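Local structure of PvdO (Pseudomonas aeruginosa, 5HHA) at residues A185-G189 and N252-P258; A78-V84 and F280-L286; E158-R162 and R262-R266. The protein is a calcium-binding periplasmic protein of the formylglycine-generating-enzyme family that probably acts in maturation of the pyoverdine chromophore. All blocks are in the same frame, centred on the assembly; numbering follows the deposited sequence.

Contact 1: residues A185-G189 and N252-P258. With CA (calcium ion), chain C.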
loop_
_atom_site.group_PDB
_atom_site.type_symbol
_atom_site.label_atom_id
_atom_site.label_comp_id
_atom_site.label_asym_id
_atom_site.label_seq_id
_atom_site.Cartn_x
_atom_site.Cartn_y
_atom_site.Cartn_z
ATOM N N ALA A 185 13.752 0.832 -3.680
ATOM C CA ALA A 185 12.422 1.325 -3.992
ATOM C C ALA A 185 12.394 2.115 -5.259
ATOM O O ALA A 185 13.352 2.760 -5.630
ATOM C CB ALA A 185 11.927 2.203 -2.844
ATOM N N ASN A 186 11.236 2.104 -5.904
ATOM C CA ASN A 186 10.996 2.859 -7.121
ATOM C C ASN A 186 10.342 4.205 -6.847
ATOM O O ASN A 186 9.185 4.258 -6.428
ATOM C CB ASN A 186 10.118 2.029 -8.075
ATOM C CG ASN A 186 9.851 2.719 -9.392
ATOM O OD1 ASN A 186 10.529 3.661 -9.764
ATOM N ND2 ASN A 186 8.909 2.195 -10.151
ATOM N N THR A 187 11.113 5.273 -7.005
ATOM C CA THR A 187 10.634 6.628 -6.766
ATOM C C THR A 187 10.987 7.467 -7.975
ATOM O O THR A 187 11.365 6.907 -9.008
ATOM C CB THR A 187 11.172 7.247 -5.459
ATOM O OG1 THR A 187 12.578 7.521 -5.566
ATOM C CG2 THR A 187 10.876 6.320 -4.300
ATOM N N TYR A 188 10.823 8.780 -7.914
ATOM C CA TYR A 188 10.988 9.642 -9.084
ATOM C C TYR A 188 12.277 9.376 -9.842
ATOM O O TYR A 188 13.352 9.298 -9.281
ATOM C CB TYR A 188 10.982 11.124 -8.654
ATOM C CG TYR A 188 11.345 12.034 -9.794
ATOM C CD1 TYR A 188 10.447 12.271 -10.818
ATOM C CD2 TYR A 188 12.622 12.601 -9.894
ATOM C CE1 TYR A 188 10.800 13.055 -11.907
ATOM C CE2 TYR A 188 12.975 13.394 -10.980
ATOM C CZ TYR A 188 12.066 13.609 -11.960
ATOM O OH TYR A 188 12.449 14.401 -13.031
ATOM N N GLY A 189 12.147 9.265 -11.149
ATOM C CA GLY A 189 13.307 9.227 -12.024
ATOM C C GLY A 189 13.862 7.845 -12.251
ATOM O O GLY A 189 13.456 6.886 -11.660
ATOM N N ASN A 252 4.324 5.551 -1.364
ATOM C CA ASN A 252 4.791 6.648 -2.210
ATOM C C ASN A 252 4.859 6.131 -3.640
ATOM O O ASN A 252 5.109 4.947 -3.849
ATOM C CB ASN A 252 6.176 7.106 -1.734
ATOM C CG ASN A 252 6.572 8.447 -2.288
ATOM O OD1 ASN A 252 5.726 9.280 -2.601
ATOM N ND2 ASN A 252 7.866 8.688 -2.344
ATOM N N ASP A 253 4.668 7.005 -4.620
ATOM C CA ASP A 253 4.626 6.562 -6.004
ATOM C C ASP A 253 5.865 6.906 -6.815
ATOM O O ASP A 253 6.732 7.695 -6.430
ATOM C CB ASP A 253 3.366 7.070 -6.704
ATOM C CG ASP A 253 3.357 8.558 -6.915
ATOM O OD1 ASP A 253 3.893 9.055 -7.928
ATOM O OD2 ASP A 253 2.752 9.270 -6.060
ATOM N N TRP A 254 5.889 6.269 -7.976
ATOM C CA TRP A 254 6.921 6.395 -8.985
ATOM C C TRP A 254 7.278 7.818 -9.360
ATOM O O TRP A 254 8.389 8.050 -9.851
ATOM C CB TRP A 254 6.485 5.641 -10.245
ATOM C CG TRP A 254 5.197 6.101 -10.833
ATOM C CD1 TRP A 254 3.954 5.583 -10.598
ATOM C CD2 TRP A 254 5.011 7.171 -11.768
ATOM N NE1 TRP A 254 3.019 6.251 -11.306
ATOM C CE2 TRP A 254 3.628 7.234 -12.049
ATOM C CE3 TRP A 254 5.873 8.083 -12.390
ATOM C CZ2 TRP A 254 3.083 8.171 -12.931
ATOM C CZ3 TRP A 254 5.330 9.014 -13.278
ATOM C CH2 TRP A 254 3.945 9.057 -13.532
ATOM N N GLY A 255 6.374 8.767 -9.220
ATOM C CA GLY A 255 6.648 10.130 -9.613
ATOM C C GLY A 255 7.141 11.044 -8.508
ATOM O O GLY A 255 7.390 12.221 -8.760
ATOM N N GLU A 256 7.318 10.518 -7.309
ATOM C CA GLU A 256 7.561 11.330 -6.129
ATOM C C GLU A 256 8.956 11.128 -5.580
ATOM O O GLU A 256 9.575 10.082 -5.752
ATOM C CB GLU A 256 6.565 10.917 -5.048
ATOM C CG GLU A 256 5.118 11.245 -5.367
ATOM C CD GLU A 256 4.771 12.688 -5.199
ATOM O OE1 GLU A 256 4.958 13.239 -4.077
ATOM O OE2 GLU A 256 4.251 13.245 -6.208
ATOM N N PRO A 257 9.471 12.146 -4.879
ATOM C CA PRO A 257 10.812 12.031 -4.303
ATOM C C PRO A 257 10.843 11.111 -3.073
ATOM O O PRO A 257 9.804 10.944 -2.411
ATOM C CB PRO A 257 11.143 13.479 -3.948
ATOM C CG PRO A 257 9.799 14.114 -3.678
ATOM C CD PRO A 257 8.858 13.473 -4.663
ATOM N N PRO A 258 11.996 10.536 -2.741
ATOM C CA PRO A 258 12.075 9.523 -1.676
ATOM C C PRO A 258 11.883 10.071 -0.262
ATOM O O PRO A 258 11.653 9.296 0.645
ATOM C CB PRO A 258 13.465 8.935 -1.854
ATOM C CG PRO A 258 14.259 10.025 -2.538
ATOM C CD PRO A 258 13.283 10.702 -3.452
HETATM CA CA CA C . 11.859 5.386 -10.721
HETATM O O HOH W 1 9.859 6.468 -11.391
#
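Two irregular loops meet where T187 and Y188 lie against W254 and G255, CA atoms 4.3 Å apart for T187 and W254, and Y188 N donates to E256 O (2.8 Å). The type I turn D253-E256 that presents this oxygen is braced by an Asx turn, G255 N to D253 OD1. T187 packs over the turn's exit: its CB rests 3.3 Å from E256 O, and its OG1, set between the backbone N and carbonyl carbon (chi1 70°), lies 3.9 Å from CD of P258, the two side chains crossing at about a right angle. The Y188 ring leads away from the other loop, its CD1 passing G255 O obliquely at 3.7 Å. N186 holds CG anti to its backbone N (chi1 -178°), which carries OD1 to the calcium ion (2.4 Å), while ND2 is held by F196 O and N216 OD1. T187 O and G189 O also bind the metal, and D192 and Y194 complete the protein ligands. A metal-bound water donates to W254 O (2.7 Å), tying the second loop to the ion. The site thus joins the loop before strand 218-221 to the loop linking strands 247-251 and 266-269, with N252 and D253 touching Y218.

Contact 2: residues A78-V84 and F280-L286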
loop_
_atom_site.group_PDB
_atom_site.type_symbol
_atom_site.label_atom_id
_atom_site.label_comp_id
_atom_site.label_asym_id
_atom_site.label_seq_id
_atom_site.Cartn_x
_atom_site.Cartn_y
_atom_site.Cartn_z
ATOM N N ALA A 78 -2.751 -11.765 7.355
ATOM C CA ALA A 78 -1.989 -11.749 6.110
ATOM C C ALA A 78 -2.242 -10.463 5.329
ATOM O O ALA A 78 -3.340 -9.916 5.357
ATOM C CB ALA A 78 -2.365 -12.958 5.269
ATOM N N ILE A 79 -1.220 -10.034 4.603
ATOM C CA ILE A 79 -1.374 -8.972 3.603
ATOM C C ILE A 79 -0.761 -9.447 2.317
ATOM O O ILE A 79 0.059 -10.348 2.312
ATOM C CB ILE A 79 -0.750 -7.610 4.055
ATOM C CG1 ILE A 79 0.771 -7.698 4.123
ATOM C CG2 ILE A 79 -1.346 -7.120 5.349
ATOM C CD1 ILE A 79 1.426 -6.304 4.237
ATOM N N SER A 80 -1.135 -8.819 1.216
ATOM C CA SER A 80 -0.498 -9.156 -0.047
ATOM C C SER A 80 0.955 -8.675 -0.005
ATOM O O SER A 80 1.238 -7.524 0.373
ATOM C CB SER A 80 -1.308 -8.623 -1.217
ATOM O OG SER A 80 -1.510 -7.225 -1.173
ATOM N N ARG A 81 1.883 -9.580 -0.297
ATOM C CA ARG A 81 3.290 -9.212 -0.183
ATOM C C ARG A 81 3.696 -8.180 -1.219
ATOM O O ARG A 81 4.689 -7.445 -1.040
ATOM C CB ARG A 81 4.214 -10.440 -0.200
ATOM C CG ARG A 81 4.269 -11.246 -1.473
ATOM C CD ARG A 81 5.355 -12.292 -1.301
ATOM N NE ARG A 81 5.553 -13.136 -2.471
ATOM C CZ ARG A 81 6.593 -13.953 -2.607
ATOM N NH1 ARG A 81 7.495 -14.051 -1.632
ATOM N NH2 ARG A 81 6.719 -14.690 -3.710
ATOM N N TYR A 82 2.943 -8.152 -2.312
ATOM C CA TYR A 82 3.050 -7.125 -3.339
ATOM C C TYR A 82 1.772 -6.293 -3.350
ATOM O O TYR A 82 0.734 -6.723 -2.833
ATOM C CB TYR A 82 3.169 -7.760 -4.721
ATOM C CG TYR A 82 4.266 -8.782 -4.857
ATOM C CD1 TYR A 82 5.584 -8.425 -4.659
ATOM C CD2 TYR A 82 3.996 -10.108 -5.203
ATOM C CE1 TYR A 82 6.604 -9.339 -4.810
ATOM C CE2 TYR A 82 5.019 -11.032 -5.352
ATOM C CZ TYR A 82 6.305 -10.629 -5.129
ATOM O OH TYR A 82 7.321 -11.548 -5.279
ATOM N N GLN A 83 1.835 -5.118 -3.947
ATOM C CA GLN A 83 0.648 -4.465 -4.427
ATOM C C GLN A 83 -0.087 -5.427 -5.376
ATOM O O GLN A 83 0.541 -6.234 -6.081
ATOM C CB GLN A 83 1.047 -3.171 -5.133
ATOM C CG GLN A 83 1.515 -2.083 -4.152
ATOM C CD GLN A 83 2.870 -1.455 -4.456
ATOM O OE1 GLN A 83 3.529 -1.736 -5.459
ATOM N NE2 GLN A 83 3.278 -0.548 -3.558
ATOM N N VAL A 84 -1.412 -5.362 -5.365
ATOM C CA VAL A 84 -2.183 -6.191 -6.283
ATOM C C VAL A 84 -1.799 -5.805 -7.699
ATOM O O VAL A 84 -1.645 -4.631 -8.009
ATOM C CB VAL A 84 -3.670 -6.040 -6.014
ATOM C CG1 VAL A 84 -4.511 -6.749 -7.100
ATOM C CG2 VAL A 84 -4.013 -6.609 -4.641
ATOM N N PHE A 280 -3.125 -0.681 -4.516
ATOM C CA PHE A 280 -3.664 -1.198 -3.258
ATOM C C PHE A 280 -3.108 -2.544 -2.931
ATOM O O PHE A 280 -2.665 -3.275 -3.819
ATOM C CB PHE A 280 -5.190 -1.281 -3.282
ATOM C CG PHE A 280 -5.741 -2.267 -4.295
ATOM C CD1 PHE A 280 -5.832 -1.939 -5.646
ATOM C CD2 PHE A 280 -6.226 -3.507 -3.890
ATOM C CE1 PHE A 280 -6.379 -2.819 -6.553
ATOM C CE2 PHE A 280 -6.766 -4.398 -4.801
ATOM C CZ PHE A 280 -6.856 -4.048 -6.128
ATOM N N ARG A 281 -3.118 -2.867 -1.644
ATOM C CA ARG A 281 -2.945 -4.231 -1.171
ATOM C C ARG A 281 -4.297 -4.709 -0.626
ATOM O O ARG A 281 -5.216 -3.928 -0.407
ATOM C CB ARG A 281 -1.887 -4.296 -0.068
ATOM C CG ARG A 281 -0.518 -3.933 -0.530
ATOM C CD ARG A 281 0.503 -3.973 0.602
ATOM N NE ARG A 281 1.668 -3.246 0.175
ATOM C CZ ARG A 281 2.763 -3.777 -0.365
ATOM N NH1 ARG A 281 2.966 -5.090 -0.397
ATOM N NH2 ARG A 281 3.694 -2.971 -0.850
ATOM N N VAL A 282 -4.380 -6.023 -0.391
ATOM C CA VAL A 282 -5.471 -6.588 0.364
ATOM C C VAL A 282 -4.915 -7.330 1.564
ATOM O O VAL A 282 -3.765 -7.780 1.591
ATOM C CB VAL A 282 -6.363 -7.544 -0.489
ATOM C CG1 VAL A 282 -7.114 -6.785 -1.571
ATOM C CG2 VAL A 282 -5.563 -8.691 -1.109
ATOM N N ALA A 283 -5.795 -7.481 2.547
ATOM C CA ALA A 283 -5.495 -8.235 3.760
ATOM C C ALA A 283 -6.467 -9.399 3.870
ATOM O O ALA A 283 -7.562 -9.340 3.316
ATOM C CB ALA A 283 -5.604 -7.342 4.989
ATOM N N ARG A 284 -6.073 -10.399 4.650
ATOM C CA ARG A 284 -6.867 -11.613 4.807
ATOM C C ARG A 284 -6.769 -12.077 6.250
ATOM O O ARG A 284 -5.668 -12.216 6.783
ATOM C CB ARG A 284 -6.360 -12.676 3.827
ATOM C CG ARG A 284 -6.377 -14.122 4.307
ATOM C CD ARG A 284 -7.394 -14.935 3.566
ATOM N NE ARG A 284 -6.934 -16.267 3.134
ATOM C CZ ARG A 284 -6.734 -17.309 3.943
ATOM N NH1 ARG A 284 -6.873 -17.188 5.249
ATOM N NH2 ARG A 284 -6.367 -18.463 3.432
ATOM N N GLU A 285 -7.906 -12.336 6.880
ATOM C CA GLU A 285 -7.886 -12.883 8.232
ATOM C C GLU A 285 -7.457 -14.339 8.148
ATOM O O GLU A 285 -7.712 -15.023 7.162
ATOM C CB GLU A 285 -9.251 -12.714 8.900
ATOM C CG GLU A 285 -9.333 -11.425 9.737
ATOM C CD GLU A 285 -10.575 -10.588 9.466
ATOM O OE1 GLU A 285 -11.697 -11.104 9.617
ATOM O OE2 GLU A 285 -10.433 -9.397 9.124
ATOM N N LEU A 286 -6.764 -14.806 9.182
ATOM C CA LEU A 286 -6.271 -16.176 9.184
ATOM C C LEU A 286 -7.215 -17.111 9.931
ATOM O O LEU A 286 -8.022 -16.671 10.747
ATOM C CB LEU A 286 -4.854 -16.215 9.759
ATOM C CG LEU A 286 -3.913 -15.495 8.794
ATOM C CD1 LEU A 286 -2.523 -15.297 9.383
ATOM C CD2 LEU A 286 -3.822 -16.259 7.508
ATOM O OXT LEU A 286 -7.203 -18.323 9.702
HETATM O O HOH W 2 -1.921 -2.025 -6.802
#
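S80 and R281 form the tight part of the contact together with the antiparallel pairing beside them: A78 and R284 exchange two backbone bonds as the hydrogen-bonded pair, I79 and A283 are the non-hydrogen-bonded one, and S80 N donates to V282 O. S80 OG, brought between its backbone N and carbonyl carbon (chi1 58°), donates to Y82 O at 2.8 Å and accepts from V282 N, so one hydroxyl joins the two segments. The extended R281 chain carries its guanidinium to the backbone of 80-83, where NH1 donates to S80 O (3.1 Å), close to the guanidinium plane, and weakly to R81 O; Q83 N lies over one face. E219 and Y211 O take the other nitrogens. Further along, V84 N binds F280 O (2.9 Å), and V84 CB sits over a face of the F280 ring, 4.0 Å from its centroid. Y137 of helix 131-145 also packs on this ring. The looser side is the exposed L286 side chain, where A78 CB lies 4.2 Å from L286 CD2; R284 stays firmly paired, its side chain tied to D35 and E285 O. Strand 77-80 thus zips antiparallel to strand 278-285 in the mixed sheet of this formylglycine-generating-enzyme-like domain.

Contact 3: residues E158-R162 and R262-R266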
loop_
_atom_site.group_PDB
_atom_site.type_symbol
_atom_site.label_atom_id
_atom_site.label_comp_id
_atom_site.label_asym_id
_atom_site.label_seq_id
_atom_site.Cartn_x
_atom_site.Cartn_y
_atom_site.Cartn_z
ATOM N N GLU A 158 1.440 0.610 7.964
ATOM C CA GLU A 158 2.717 1.077 8.527
ATOM C C GLU A 158 3.463 -0.071 9.215
ATOM O O GLU A 158 4.668 -0.177 9.109
ATOM C CB GLU A 158 2.536 2.254 9.479
ATOM C CG GLU A 158 3.902 2.859 9.904
ATOM C CD GLU A 158 3.824 4.178 10.651
ATOM O OE1 GLU A 158 3.074 5.072 10.228
ATOM O OE2 GLU A 158 4.570 4.296 11.659
ATOM N N TYR A 159 2.729 -0.943 9.903
ATOM C CA TYR A 159 3.331 -2.107 10.566
ATOM C C TYR A 159 4.082 -2.952 9.549
ATOM O O TYR A 159 5.206 -3.382 9.754
ATOM C CB TYR A 159 2.231 -2.923 11.207
ATOM C CG TYR A 159 2.627 -4.164 11.972
ATOM C CD1 TYR A 159 3.445 -4.077 13.098
ATOM C CD2 TYR A 159 2.084 -5.407 11.650
ATOM C CE1 TYR A 159 3.732 -5.204 13.860
ATOM C CE2 TYR A 159 2.388 -6.541 12.396
ATOM C CZ TYR A 159 3.187 -6.411 13.512
ATOM O OH TYR A 159 3.496 -7.489 14.334
ATOM N N GLY A 160 3.422 -3.215 8.434
ATOM C CA GLY A 160 3.961 -4.048 7.375
ATOM C C GLY A 160 5.107 -3.410 6.630
ATOM O O GLY A 160 6.021 -4.103 6.167
ATOM N N ALA A 161 5.088 -2.085 6.508
ATOM C CA ALA A 161 6.181 -1.352 5.899
ATOM C C ALA A 161 7.416 -1.397 6.785
ATOM O O ALA A 161 8.525 -1.571 6.289
ATOM C CB ALA A 161 5.781 0.098 5.635
ATOM N N ARG A 162 7.235 -1.198 8.087
ATOM C CA ARG A 162 8.375 -1.092 8.984
ATOM C C ARG A 162 9.057 -2.425 9.248
ATOM O O ARG A 162 10.289 -2.490 9.376
ATOM C CB ARG A 162 7.962 -0.513 10.320
ATOM C CG ARG A 162 7.583 0.952 10.262
ATOM C CD ARG A 162 7.260 1.497 11.667
ATOM N NE ARG A 162 7.028 2.941 11.634
ATOM C CZ ARG A 162 7.997 3.835 11.481
ATOM N NH1 ARG A 162 9.254 3.464 11.439
ATOM N NH2 ARG A 162 7.699 5.112 11.359
ATOM N N ARG A 262 9.297 7.441 3.375
ATOM C CA ARG A 262 9.533 7.030 4.754
ATOM C C ARG A 262 8.329 6.245 5.269
ATOM O O ARG A 262 7.182 6.557 4.916
ATOM C CB ARG A 262 9.715 8.281 5.610
ATOM C CG ARG A 262 10.854 9.191 5.176
ATOM C CD ARG A 262 10.868 10.553 5.889
ATOM N NE ARG A 262 9.614 11.242 5.649
ATOM C CZ ARG A 262 8.598 11.338 6.492
ATOM N NH1 ARG A 262 8.720 10.999 7.775
ATOM N NH2 ARG A 262 7.478 11.877 6.084
ATOM N N SER A 263 8.571 5.286 6.157
ATOM C CA SER A 263 7.510 4.407 6.628
ATOM C C SER A 263 6.340 5.138 7.266
ATOM O O SER A 263 5.210 4.626 7.256
ATOM C CB SER A 263 8.070 3.404 7.613
ATOM O OG SER A 263 8.931 2.478 6.989
ATOM N N GLY A 264 6.585 6.289 7.891
ATOM C CA GLY A 264 5.544 7.036 8.561
ATOM C C GLY A 264 4.844 8.106 7.753
ATOM O O GLY A 264 3.940 8.754 8.261
ATOM N N ASN A 265 5.233 8.296 6.499
ATOM C CA ASN A 265 4.595 9.309 5.660
ATOM C C ASN A 265 3.112 9.028 5.496
ATOM O O ASN A 265 2.737 7.870 5.259
ATOM C CB ASN A 265 5.276 9.360 4.288
ATOM C CG ASN A 265 4.957 10.663 3.512
ATOM O OD1 ASN A 265 4.059 10.721 2.697
ATOM N ND2 ASN A 265 5.722 11.668 3.764
ATOM N N ARG A 266 2.289 10.066 5.544
ATOM C CA ARG A 266 0.842 9.927 5.410
ATOM C C ARG A 266 0.367 10.782 4.252
ATOM O O ARG A 266 0.990 11.789 3.915
ATOM C CB ARG A 266 0.116 10.405 6.687
ATOM C CG ARG A 266 0.629 9.752 7.948
ATOM C CD ARG A 266 -0.082 10.260 9.188
ATOM N NE ARG A 266 -1.390 9.621 9.294
ATOM C CZ ARG A 266 -2.380 10.048 10.079
ATOM N NH1 ARG A 266 -2.225 11.135 10.824
ATOM N NH2 ARG A 266 -3.520 9.376 10.130
HETATM O O HOH W 3 2.923 7.746 10.692
#
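S263 lies against R162 with its CB over the centre of the guanidinium, 3.9 Å above the plane, and the same carbon touches R162 CG at 3.6 Å. The arginine therefore lies alongside the serine, its aliphatic part and flat end both meeting one small side chain. S263 OG, anti to its own carbonyl carbon (chi1 -69°), turns toward the helix and lies 4.1 Å from A161 O and 4.2 Å from A161 CB. At the guanidinium edge, E158 OE2 lies in the R162 plane and takes both NE (2.8 Å) and NH2 (3.2 Å), a side-on grip on a single oxygen. The two nitrogens come from the same face of the carboxylate, NE on the anti side and NH2 from well above the plane. This salt bridge, one helical turn long, helps fix the rotation of the guanidinium that S263 covers; NH1 is held in addition by G167 O. E158 itself reaches across the contact with an extended chain: CG comes to 3.4 Å from S263 O, and OE1 stands near G264 CA. A water donates to both E158 OE1 (2.7 Å) and G264 O, linking acid and turn. R250 also pairs with OE1, and G53 N donates to OE2, so the buried carboxylate is surrounded by donors, which would probably keep it ionised. The arrangement is a buried i to i+4 Glu-Arg salt bridge on the C-terminal turn of helix 154-162, docked against a type I beta turn, R262-N265, which leads into strand 266-269.

Along the chain the first segments run 78-84, 158-162, 185-189 and the second ones 252-258, 262-266, 280-286, so contact 2 encloses contact 3, which encloses contact 1. Contacts 1 and 2 lie on opposite sides of the chain's centre, their own centres about 22 Å apart; contact 3 is about 15 Å from each. Segments 252-258 and 262-266 share the loop between strands 247-251 and 266-269, which therefore meets both the calcium loop and helix 154-162. Contact 2 instead joins strands 77-80 and 278-285, bringing the chain's end back to its early part. Together they tie the sheet, a helix and the metal site together in a chain with few regular elements.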